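Local atomic coordinates of acetoacetate decarboxylase (PDB entry 5UPB), a protein that is an acetoacetate decarboxylase-like enzyme, probably a lyase acting on small keto-acid substrates. Residues A[32-42]-A[229-237]; A[158-169]-A[212-222]. All blocks are in the same frame, centred on the assembly; numbering follows the deposited sequence.

Contact 1. Residues A[32-42]-A[229-237]; sequences LRCDPARLQAL and LECFADHEV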
# COMPACT_ATOMS: atom_id res chain seq x y z
N LEU A 32 -28.47 3.53 9.39
CA LEU A 32 -28.54 4.87 9.96
C LEU A 32 -29.74 5.60 9.39
O LEU A 32 -30.23 5.28 8.30
CB LEU A 32 -27.31 5.73 9.59
CG LEU A 32 -25.94 5.13 9.69
CD1 LEU A 32 -25.02 6.12 9.03
CD2 LEU A 32 -25.61 4.93 11.15
N ARG A 33 -30.11 6.68 10.06
CA ARG A 33 -31.09 7.63 9.54
C ARG A 33 -30.47 9.02 9.66
O ARG A 33 -29.99 9.38 10.74
CB ARG A 33 -32.43 7.57 10.27
CG ARG A 33 -33.51 8.47 9.63
CD ARG A 33 -34.88 8.29 10.29
NE ARG A 33 -35.31 6.89 10.28
CZ ARG A 33 -35.57 6.15 11.36
NH1 ARG A 33 -35.47 6.66 12.58
NH2 ARG A 33 -35.94 4.88 11.21
N CYS A 34 -30.39 9.73 8.55
CA CYS A 34 -29.95 11.11 8.52
C CYS A 34 -31.11 11.99 8.09
O CYS A 34 -32.21 11.51 7.78
CB CYS A 34 -28.77 11.31 7.55
SG CYS A 34 -27.32 10.34 7.92
N ASP A 35 -30.87 13.28 8.13
CA ASP A 35 -31.84 14.27 7.67
C ASP A 35 -32.08 14.07 6.18
O ASP A 35 -31.14 14.25 5.38
CB ASP A 35 -31.30 15.67 7.96
CG ASP A 35 -32.27 16.78 7.61
OD1 ASP A 35 -33.38 16.47 7.12
OD2 ASP A 35 -31.93 17.95 7.85
N PRO A 36 -33.30 13.74 5.74
CA PRO A 36 -33.49 13.50 4.31
C PRO A 36 -33.07 14.67 3.43
O PRO A 36 -32.60 14.45 2.31
CB PRO A 36 -35.00 13.20 4.20
CG PRO A 36 -35.41 12.76 5.55
CD PRO A 36 -34.54 13.52 6.51
N ALA A 37 -33.17 15.91 3.93
CA ALA A 37 -32.85 17.06 3.08
C ALA A 37 -31.36 17.09 2.75
O ALA A 37 -30.99 17.39 1.61
CB ALA A 37 -33.28 18.36 3.77
N ARG A 38 -30.50 16.77 3.72
CA ARG A 38 -29.07 16.68 3.42
C ARG A 38 -28.78 15.56 2.42
O ARG A 38 -27.99 15.74 1.49
CB ARG A 38 -28.27 16.43 4.70
CG ARG A 38 -28.18 17.57 5.69
CD ARG A 38 -27.15 17.22 6.75
NE ARG A 38 -26.68 18.37 7.49
CZ ARG A 38 -25.84 18.31 8.51
NH1 ARG A 38 -25.39 17.13 8.93
NH2 ARG A 38 -25.45 19.42 9.13
N LEU A 39 -29.41 14.39 2.60
CA LEU A 39 -29.13 13.29 1.68
C LEU A 39 -29.64 13.59 0.28
O LEU A 39 -28.99 13.22 -0.71
CB LEU A 39 -29.75 12.00 2.21
CG LEU A 39 -29.36 11.60 3.61
CD1 LEU A 39 -30.05 10.32 3.97
CD2 LEU A 39 -27.89 11.42 3.68
N GLN A 40 -30.78 14.29 0.16
CA GLN A 40 -31.31 14.58 -1.17
C GLN A 40 -30.31 15.36 -2.01
O GLN A 40 -30.21 15.16 -3.23
CB GLN A 40 -32.63 15.36 -1.07
CG GLN A 40 -33.25 15.64 -2.45
CD GLN A 40 -33.82 14.38 -3.12
OE1 GLN A 40 -34.66 13.68 -2.53
NE2 GLN A 40 -33.36 14.08 -4.34
N ALA A 41 -29.55 16.26 -1.38
CA ALA A 41 -28.55 17.05 -2.10
C ALA A 41 -27.49 16.18 -2.77
O ALA A 41 -26.85 16.60 -3.74
CB ALA A 41 -27.91 18.05 -1.13
N LEU A 42 -27.25 14.97 -2.25
CA LEU A 42 -26.28 14.07 -2.86
C LEU A 42 -26.89 13.22 -3.96
O LEU A 42 -26.14 12.52 -4.66
CB LEU A 42 -25.69 13.13 -1.80
CG LEU A 42 -24.92 13.77 -0.66
CD1 LEU A 42 -24.49 12.68 0.34
CD2 LEU A 42 -23.73 14.58 -1.22
N LEU A 229 -17.96 13.85 4.12
CA LEU A 229 -18.49 12.90 5.09
C LEU A 229 -19.47 13.56 6.04
O LEU A 229 -20.34 12.88 6.57
CB LEU A 229 -17.34 12.27 5.87
CG LEU A 229 -16.42 11.42 5.00
CD1 LEU A 229 -15.01 11.31 5.58
CD2 LEU A 229 -17.04 10.05 4.84
N GLU A 230 -19.34 14.87 6.24
CA GLU A 230 -20.24 15.59 7.13
C GLU A 230 -21.70 15.47 6.69
O GLU A 230 -22.60 15.72 7.49
CB GLU A 230 -19.83 17.07 7.21
CG GLU A 230 -18.53 17.29 8.02
CD GLU A 230 -17.23 16.90 7.26
OE1 GLU A 230 -17.25 16.77 6.01
OE2 GLU A 230 -16.18 16.73 7.93
N CYS A 231 -21.97 15.15 5.42
CA CYS A 231 -23.34 14.95 4.96
C CYS A 231 -24.06 13.82 5.71
O CYS A 231 -25.29 13.82 5.77
CB CYS A 231 -23.34 14.69 3.46
SG CYS A 231 -22.73 16.06 2.52
N PHE A 232 -23.31 12.88 6.29
CA PHE A 232 -23.87 11.75 7.02
C PHE A 232 -23.70 11.90 8.53
O PHE A 232 -23.98 10.97 9.28
CB PHE A 232 -23.24 10.44 6.54
CG PHE A 232 -23.65 10.05 5.13
CD1 PHE A 232 -22.93 10.50 4.04
CD2 PHE A 232 -24.72 9.21 4.91
CE1 PHE A 232 -23.30 10.14 2.75
CE2 PHE A 232 -25.10 8.85 3.63
CZ PHE A 232 -24.39 9.31 2.55
N ALA A 233 -23.27 13.07 8.99
CA ALA A 233 -22.76 13.23 10.34
C ALA A 233 -23.88 13.21 11.37
O ALA A 233 -23.73 12.63 12.45
CB ALA A 233 -21.95 14.53 10.46
N ASP A 234 -24.99 13.88 11.09
CA ASP A 234 -26.02 14.03 12.11
C ASP A 234 -27.00 12.88 11.92
O ASP A 234 -27.98 12.99 11.18
CB ASP A 234 -26.69 15.39 11.98
CG ASP A 234 -27.70 15.64 13.08
OD1 ASP A 234 -27.37 15.35 14.25
OD2 ASP A 234 -28.80 16.12 12.77
N HIS A 235 -26.69 11.74 12.54
CA HIS A 235 -27.46 10.54 12.25
C HIS A 235 -27.96 9.91 13.53
O HIS A 235 -27.48 10.17 14.63
CB HIS A 235 -26.64 9.52 11.46
CG HIS A 235 -25.38 9.12 12.15
ND1 HIS A 235 -24.14 9.47 11.68
CD2 HIS A 235 -25.17 8.43 13.29
CE1 HIS A 235 -23.21 8.99 12.49
NE2 HIS A 235 -23.81 8.36 13.48
N GLU A 236 -28.94 9.04 13.34
CA GLU A 236 -29.43 8.12 14.35
C GLU A 236 -28.96 6.74 13.93
O GLU A 236 -29.16 6.34 12.78
CB GLU A 236 -30.95 8.15 14.44
CG GLU A 236 -31.53 7.12 15.44
CD GLU A 236 -33.07 7.04 15.42
OE1 GLU A 236 -33.63 6.21 16.19
OE2 GLU A 236 -33.70 7.76 14.61
N VAL A 237 -28.30 6.03 14.84
CA VAL A 237 -27.83 4.68 14.56
C VAL A 237 -28.98 3.71 14.83
O VAL A 237 -29.53 3.66 15.93
CB VAL A 237 -26.61 4.34 15.43
CG1 VAL A 237 -26.09 2.98 15.06
CG2 VAL A 237 -25.52 5.40 15.25
O HOH W 1 -28.88 14.14 9.20
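Arg33 O is gripped twice from the opposite strand: Glu236 N donates to it at 2.8 Å, and His235 CA leans on the same oxygen with a C-H contact. Arg33 N returns a bond to Glu236 O at 2.9 Å, closing an antiparallel hydrogen-bonded pair. The two side chains run side by side, and Arg33 NH1 meets Glu236 OE2 at 2.9 Å in a salt bridge, guanidinium and carboxylate turned 77° apart. With CG anti to the backbone N (chi1 -174°), the Arg33 chain then bends at chi3, bringing NH1 to the carboxylate. This pairing of strands 21-34 and 235-249 runs on into helix 36-42, whose N-cap is Asp35; the helix packs against the 3-10 segment 229-232. The Phe232 ring lies against the helix: Leu39 CD2 makes an off-centre CH-pi contact with the ring, Leu42 CD1 reaches Phe232 CE1 at 3.7 Å, and Cys34 SG approaches obliquely. With an alanine here, Leu39 CD2 and Leu42 CD1 would probably face a gap between the helix and the 3-10 segment. The His235 imidazole is fixed by ND1, which donates to Phe232 O at 2.8 Å in the ring plane, while Leu32 CD2 sits over one ring face.

Contact 2. Residues A[158-169]-A[212-222]; sequences LFRLGLTVTRAG and IWAGEPFIELG
Strands 158-166 and 212-221 pair as an antiparallel ladder from Phe159-Leu221 to Val165-Gly215, then slip by one residue at a classic beta bulge where Thr166 and Arg167 both face Ala214. Backbone bonds carry the ladder: Arg160, Gly162 and Thr164 each exchange two with Glu220, Phe218 and Glu216. At the bulge Ala214 O accepts from Thr166 N at 2.8 Å, and weakly from Arg167 N, before Ala214 N donates to Arg167 O and Gly169 N to Ile212 O to restore the pairing.

Among charged groups, Arg160 NH1 donates to Glu220 OE2 at 3.2 Å, the carboxylate oxygen lying in the guanidinium plane but met from above its own. Arg160 NH2 reaches on to the carbonyl of Arg74 in the third subunit. Arg167, whose NH2 is salt-bridged to Asp173, lays one guanidinium face over Ala214 CB.

Apolar packing is tight on the Leu161 face, with Leu161 CD2 only 3.4 Å from Ile219 CG1. Farther along, Val165 CG1 and Ala168 CA both press on Trp213 CE3, and Ala168 CB stands over one face of the indole.

The aromatic contact at Gly162 depends on the missing side chain. An unusual chi1 of 97° swings the Phe218 ring across to the other strand, over the glycine backbone, where Phe218 CE2 comes to 3.5 Å from Gly162 CA, leaving no room for a beta carbon.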
# COMPACT_ATOMS: atom_id res chain seq x y z
N LEU A 158 -11.77 7.76 7.06
CA LEU A 158 -13.05 8.12 6.47
C LEU A 158 -14.20 7.73 7.39
O LEU A 158 -15.01 8.57 7.79
CB LEU A 158 -13.20 7.44 5.11
CG LEU A 158 -12.12 7.83 4.09
CD1 LEU A 158 -12.11 6.77 2.97
CD2 LEU A 158 -12.36 9.22 3.57
N PHE A 159 -14.31 6.44 7.71
CA PHE A 159 -15.21 6.06 8.79
C PHE A 159 -14.79 4.72 9.37
O PHE A 159 -13.95 4.01 8.82
CB PHE A 159 -16.68 6.04 8.35
CG PHE A 159 -17.05 5.00 7.32
CD1 PHE A 159 -17.51 3.73 7.71
CD2 PHE A 159 -17.00 5.29 5.96
CE1 PHE A 159 -17.90 2.79 6.76
CE2 PHE A 159 -17.38 4.34 5.01
CZ PHE A 159 -17.85 3.08 5.43
N ARG A 160 -15.28 4.47 10.58
CA ARG A 160 -15.08 3.22 11.28
C ARG A 160 -16.44 2.61 11.59
O ARG A 160 -17.38 3.35 11.90
CB ARG A 160 -14.34 3.40 12.60
CG ARG A 160 -13.09 4.25 12.49
CD ARG A 160 -12.69 4.77 13.86
NE ARG A 160 -12.30 3.70 14.77
CZ ARG A 160 -12.17 3.87 16.08
NH1 ARG A 160 -12.44 5.05 16.64
NH2 ARG A 160 -11.79 2.85 16.83
N LEU A 161 -16.54 1.29 11.50
CA LEU A 161 -17.75 0.54 11.81
C LEU A 161 -17.39 -0.64 12.69
O LEU A 161 -16.30 -1.21 12.58
CB LEU A 161 -18.42 -0.08 10.60
CG LEU A 161 -19.06 0.74 9.51
CD1 LEU A 161 -19.74 -0.26 8.57
CD2 LEU A 161 -20.02 1.75 10.09
N GLY A 162 -18.36 -1.05 13.51
CA GLY A 162 -18.15 -2.23 14.33
C GLY A 162 -19.47 -2.81 14.76
O GLY A 162 -20.53 -2.17 14.67
N LEU A 163 -19.41 -4.05 15.23
CA LEU A 163 -20.59 -4.79 15.68
C LEU A 163 -20.17 -5.68 16.84
O LEU A 163 -19.17 -6.39 16.73
CB LEU A 163 -21.13 -5.66 14.55
CG LEU A 163 -22.43 -6.39 14.85
CD1 LEU A 163 -23.55 -5.37 14.96
CD2 LEU A 163 -22.68 -7.39 13.73
N THR A 164 -20.95 -5.67 17.93
CA THR A 164 -20.86 -6.70 18.96
C THR A 164 -22.09 -7.58 18.78
O THR A 164 -23.22 -7.12 18.96
CB THR A 164 -20.84 -6.13 20.37
OG1 THR A 164 -19.73 -5.24 20.51
CG2 THR A 164 -20.70 -7.26 21.38
N VAL A 165 -21.88 -8.84 18.40
CA VAL A 165 -22.97 -9.72 18.01
C VAL A 165 -23.81 -10.05 19.23
O VAL A 165 -23.26 -10.37 20.29
CB VAL A 165 -22.42 -10.98 17.35
CG1 VAL A 165 -23.55 -12.03 17.08
CG2 VAL A 165 -21.68 -10.61 16.05
N THR A 166 -25.13 -9.95 19.09
CA THR A 166 -26.05 -10.33 20.16
C THR A 166 -26.85 -11.58 19.84
O THR A 166 -27.25 -12.28 20.76
CB THR A 166 -27.03 -9.20 20.49
OG1 THR A 166 -27.75 -8.80 19.32
CG2 THR A 166 -26.31 -7.99 21.05
N ARG A 167 -27.07 -11.90 18.57
CA ARG A 167 -27.89 -13.06 18.26
C ARG A 167 -27.71 -13.42 16.80
O ARG A 167 -27.27 -12.60 15.97
CB ARG A 167 -29.38 -12.81 18.53
CG ARG A 167 -29.92 -11.59 17.78
CD ARG A 167 -31.44 -11.59 17.75
NE ARG A 167 -31.96 -10.37 17.14
CZ ARG A 167 -32.10 -10.18 15.82
NH1 ARG A 167 -31.78 -11.10 14.94
NH2 ARG A 167 -32.62 -9.05 15.39
N ALA A 168 -28.01 -14.67 16.50
CA ALA A 168 -28.20 -15.07 15.12
C ALA A 168 -29.29 -14.21 14.51
O ALA A 168 -30.22 -13.75 15.20
CB ALA A 168 -28.56 -16.55 15.04
N GLY A 169 -29.20 -13.99 13.20
CA GLY A 169 -30.13 -13.12 12.52
C GLY A 169 -30.72 -13.78 11.29
O GLY A 169 -30.46 -14.95 11.00
N ILE A 212 -26.23 -14.77 8.87
CA ILE A 212 -26.56 -13.43 9.35
C ILE A 212 -26.50 -13.40 10.87
O ILE A 212 -27.04 -14.29 11.56
CB ILE A 212 -27.95 -13.02 8.85
CG1 ILE A 212 -28.02 -13.11 7.34
CG2 ILE A 212 -28.29 -11.63 9.30
CD1 ILE A 212 -29.48 -13.02 6.80
N TRP A 213 -25.84 -12.35 11.39
CA TRP A 213 -25.75 -12.08 12.83
C TRP A 213 -26.06 -10.61 13.09
O TRP A 213 -25.57 -9.73 12.38
CB TRP A 213 -24.36 -12.41 13.37
CG TRP A 213 -23.98 -13.85 13.14
CD1 TRP A 213 -23.44 -14.39 12.01
CD2 TRP A 213 -24.11 -14.93 14.07
NE1 TRP A 213 -23.25 -15.74 12.17
CE2 TRP A 213 -23.63 -16.10 13.43
CE3 TRP A 213 -24.60 -15.03 15.37
CZ2 TRP A 213 -23.64 -17.35 14.04
CZ3 TRP A 213 -24.60 -16.29 15.99
CH2 TRP A 213 -24.10 -17.42 15.33
N ALA A 214 -26.88 -10.35 14.09
CA ALA A 214 -27.26 -9.00 14.47
C ALA A 214 -26.54 -8.63 15.76
O ALA A 214 -26.07 -9.49 16.50
CB ALA A 214 -28.78 -8.88 14.68
N GLY A 215 -26.48 -7.34 16.05
CA GLY A 215 -25.79 -6.96 17.27
C GLY A 215 -25.80 -5.48 17.47
O GLY A 215 -26.58 -4.74 16.87
N GLU A 216 -24.97 -5.06 18.42
CA GLU A 216 -24.91 -3.67 18.81
C GLU A 216 -23.92 -2.97 17.90
O GLU A 216 -22.75 -3.36 17.88
CB GLU A 216 -24.48 -3.53 20.26
CG GLU A 216 -24.49 -2.08 20.73
CD GLU A 216 -23.81 -1.89 22.08
OE1 GLU A 216 -23.18 -2.84 22.56
OE2 GLU A 216 -23.90 -0.78 22.63
N PRO A 217 -24.34 -2.01 17.09
CA PRO A 217 -23.43 -1.39 16.13
C PRO A 217 -22.71 -0.18 16.68
O PRO A 217 -23.12 0.44 17.66
CB PRO A 217 -24.36 -0.94 15.00
CG PRO A 217 -25.65 -0.60 15.72
CD PRO A 217 -25.75 -1.62 16.86
N PHE A 218 -21.64 0.21 15.99
CA PHE A 218 -21.11 1.53 16.20
C PHE A 218 -20.56 2.01 14.87
O PHE A 218 -20.19 1.22 14.01
CB PHE A 218 -20.04 1.58 17.29
CG PHE A 218 -18.64 1.51 16.78
CD1 PHE A 218 -17.99 2.62 16.27
CD2 PHE A 218 -17.95 0.32 16.85
CE1 PHE A 218 -16.69 2.53 15.80
CE2 PHE A 218 -16.66 0.22 16.38
CZ PHE A 218 -16.03 1.33 15.85
N ILE A 219 -20.60 3.32 14.69
CA ILE A 219 -20.05 3.93 13.51
C ILE A 219 -19.41 5.24 13.97
O ILE A 219 -19.94 5.93 14.85
CB ILE A 219 -21.13 4.15 12.43
CG1 ILE A 219 -20.55 4.93 11.26
CG2 ILE A 219 -22.32 4.89 13.03
CD1 ILE A 219 -21.45 4.88 10.04
N GLU A 220 -18.30 5.61 13.36
CA GLU A 220 -17.65 6.87 13.68
C GLU A 220 -17.18 7.43 12.36
O GLU A 220 -16.34 6.83 11.70
CB GLU A 220 -16.49 6.70 14.67
CG GLU A 220 -15.69 7.99 14.93
CD GLU A 220 -14.49 7.75 15.81
OE1 GLU A 220 -14.69 7.53 17.02
OE2 GLU A 220 -13.36 7.76 15.29
N LEU A 221 -17.77 8.56 11.97
CA LEU A 221 -17.39 9.22 10.74
C LEU A 221 -16.16 10.08 11.00
O LEU A 221 -16.06 10.75 12.03
CB LEU A 221 -18.55 10.08 10.26
CG LEU A 221 -19.80 9.32 9.81
CD1 LEU A 221 -20.93 10.31 9.65
CD2 LEU A 221 -19.56 8.56 8.52
N GLY A 222 -15.25 10.11 10.03
CA GLY A 222 -14.12 11.01 10.04
C GLY A 222 -14.38 12.28 9.25
O GLY A 222 -15.53 12.64 8.96
O HOH W 2 -20.57 -2.59 19.48

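Contact 1 and contact 2 have centres about 18 Å apart and share a run of neighbouring strands: 156-166 pairs with 206-221, which pairs with 235-249, which pairs with 21-34. Along the chain contact 2 is nested inside the loop closed by contact 1. They touch where the end of strand 206-221 lies against the 3-10 segment 229-232: Leu221 CD1 lies 3.1 Å from Phe232 O, while Leu229 CD1 packs 3.5 Å from Leu158 O. Ile219 also touches both His235 and Leu32. Each contact lies well out from the centre of the chain, at about 17 Å for contact 1 and about 16 Å for contact 2; contact 1 meets the second subunit, contact 2 the third and fourth.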